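Local structure of glyoxylate reductase (Paecilomyces sp. J18, 3WNV) at residues Phe39-Cys43 with Ser73-Lys77. The protein probably reduces glyoxylate to glycolate with a nicotinamide cofactor, as a member of the D-isomer specific 2-hydroxyacid dehydrogenase family. Sequence-based numbering, arbitrary orientation.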
loop_
_atom_site.group_PDB
_atom_site.type_symbol
_atom_site.label_atom_id
_atom_site.label_comp_id
_atom_site.label_asym_id
_atom_site.label_seq_id
_atom_site.Cartn_x
_atom_site.Cartn_y
_atom_site.Cartn_z
ATOM N N PHE A 39 6.728 -9.923 22.713
ATOM C CA PHE A 39 7.858 -9.419 21.934
ATOM C C PHE A 39 8.684 -8.464 22.798
ATOM O O PHE A 39 9.905 -8.604 22.895
ATOM C CB PHE A 39 7.426 -8.786 20.612
ATOM C CG PHE A 39 8.581 -8.280 19.797
ATOM C CD1 PHE A 39 9.357 -9.166 19.057
ATOM C CD2 PHE A 39 8.927 -6.932 19.806
ATOM C CE1 PHE A 39 10.448 -8.709 18.342
ATOM C CE2 PHE A 39 10.030 -6.477 19.092
ATOM C CZ PHE A 39 10.780 -7.372 18.356
ATOM N N LEU A 40 8.023 -7.528 23.471
ATOM C CA LEU A 40 8.758 -6.588 24.317
ATOM C C LEU A 40 9.477 -7.274 25.463
ATOM O O LEU A 40 10.582 -6.874 25.811
ATOM C CB LEU A 40 7.860 -5.437 24.805
ATOM C CG LEU A 40 7.193 -4.567 23.743
ATOM C CD1 LEU A 40 6.199 -3.649 24.403
ATOM C CD2 LEU A 40 8.189 -3.747 22.952
ATOM N N GLU A 41 8.870 -8.319 26.034
ATOM C CA GLU A 41 9.522 -9.111 27.075
ATOM C C GLU A 41 10.784 -9.798 26.561
ATOM O O GLU A 41 11.786 -9.839 27.263
ATOM C CB GLU A 41 8.561 -10.152 27.660
ATOM C CG GLU A 41 7.702 -9.628 28.808
ATOM C CD GLU A 41 6.579 -10.585 29.195
ATOM O OE1 GLU A 41 6.676 -11.790 28.860
ATOM O OE2 GLU A 41 5.599 -10.121 29.825
ATOM N N ASN A 42 10.733 -10.326 25.335
ATOM C CA ASN A 42 11.907 -10.960 24.742
ATOM C C ASN A 42 13.019 -9.943 24.595
ATOM O O ASN A 42 14.157 -10.218 24.935
ATOM C CB ASN A 42 11.589 -11.549 23.352
ATOM C CG ASN A 42 10.715 -12.799 23.419
ATOM O OD1 ASN A 42 10.433 -13.316 24.504
ATOM N ND2 ASN A 42 10.294 -13.295 22.248
ATOM N N CYS A 43 12.680 -8.773 24.061
ATOM C CA CYS A 43 13.673 -7.691 23.911
ATOM C C CYS A 43 14.357 -7.351 25.235
ATOM O O CYS A 43 15.593 -7.226 25.314
ATOM C CB CYS A 43 13.008 -6.434 23.320
ATOM S SG CYS A 43 12.481 -6.546 21.619
ATOM N N SER A 73 12.245 1.940 20.863
ATOM C CA SER A 73 12.965 2.276 22.077
ATOM C C SER A 73 13.356 1.022 22.872
ATOM O O SER A 73 14.395 1.002 23.518
ATOM C CB SER A 73 12.112 3.210 22.946
ATOM O OG SER A 73 12.851 3.633 24.083
ATOM N N ALA A 74 12.528 -0.021 22.795
ATOM C CA ALA A 74 12.804 -1.319 23.425
ATOM C C ALA A 74 13.775 -2.221 22.647
ATOM O O ALA A 74 14.309 -3.172 23.215
ATOM C CB ALA A 74 11.489 -2.084 23.644
ATOM N N LEU A 75 13.965 -1.992 21.352
ATOM C CA LEU A 75 14.888 -2.864 20.591
ATOM C C LEU A 75 16.299 -2.831 21.188
ATOM O O LEU A 75 16.723 -1.819 21.731
ATOM C CB LEU A 75 14.933 -2.448 19.118
ATOM C CG LEU A 75 13.667 -2.668 18.291
ATOM C CD1 LEU A 75 13.829 -2.123 16.875
ATOM C CD2 LEU A 75 13.243 -4.167 18.281
ATOM N N PRO A 76 17.025 -3.955 21.129
ATOM C CA PRO A 76 18.388 -3.966 21.653
ATOM C C PRO A 76 19.279 -3.047 20.824
ATOM O O PRO A 76 19.052 -2.833 19.616
ATOM C CB PRO A 76 18.846 -5.425 21.479
ATOM C CG PRO A 76 17.652 -6.203 21.078
ATOM C CD PRO A 76 16.602 -5.249 20.579
ATOM N N LYS A 77 20.284 -2.507 21.493
ATOM C CA LYS A 77 21.226 -1.586 20.874
ATOM C C LYS A 77 21.949 -2.192 19.661
ATOM O O LYS A 77 22.433 -1.458 18.776
ATOM C CB LYS A 77 22.207 -1.128 21.950
ATOM C CG LYS A 77 23.108 0.030 21.623
ATOM C CD LYS A 77 24.024 0.332 22.844
ATOM C CE LYS A 77 24.920 1.554 22.605
ATOM N NZ LYS A 77 24.090 2.779 22.555
#
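The Phe39 ring meets Leu75 at its edge: methyl CD2 of Leu75 lies near the ring plane, 4.0 Å from both CE2 and CZ of Phe39. Over one face of the same ring sits Cys43, one helical turn on, with SG 3.5 Å from CE2 of Phe39 and set towards the CE2-CZ rim. CG of Phe39 is anti to its backbone N (chi1 -179°), which carries the ring alongside the next turn of its own helix and beneath the sulfur. Phe31 adds an edge-to-face ring contact, and Leu7 and Ile9 of the strand 5-9 also touch the Phe39 side chain.

The helices 36-45 and 69-74 belong to the two successive beta-alpha-beta crossovers that link strands 27-31, 51-57 and 81-85 of a parallel five-stranded sheet, strand order 2-1-3-4-5. This flavodoxin-like topology is that of the substrate-binding domain in this dehydrogenase family, and the two helices pack side by side there.

Cys43 faces the point where helix 69-74 ends. CB of Cys43 lies 3.5 Å from the carbonyl O of Ala74, a van der Waals approach to the last helical carbonyl, and the nearest CA atoms of the two segments are those of Cys43 and Leu75, 6.0 Å apart. SG of Cys43, turned beside its own backbone N (chi1 -69°), fits between the Phe39 ring, CD2 of Leu75 at 4.2 Å and, more loosely, CD of Pro76. Leu75, the first residue to leave helical angles, starts its side chain away from helix 36-45, yet the CD2 branch bends back to the aromatic edge. One turn before Cys43, the partly exposed Leu40 places CD2 3.8 Å from CB of Ala74, methyl against methyl, while Glu70 of helix 69-74 also touches Leu40. Pro76 packs further on Tyr48 and Asp49, and Tyr48 touches Cys43 as well.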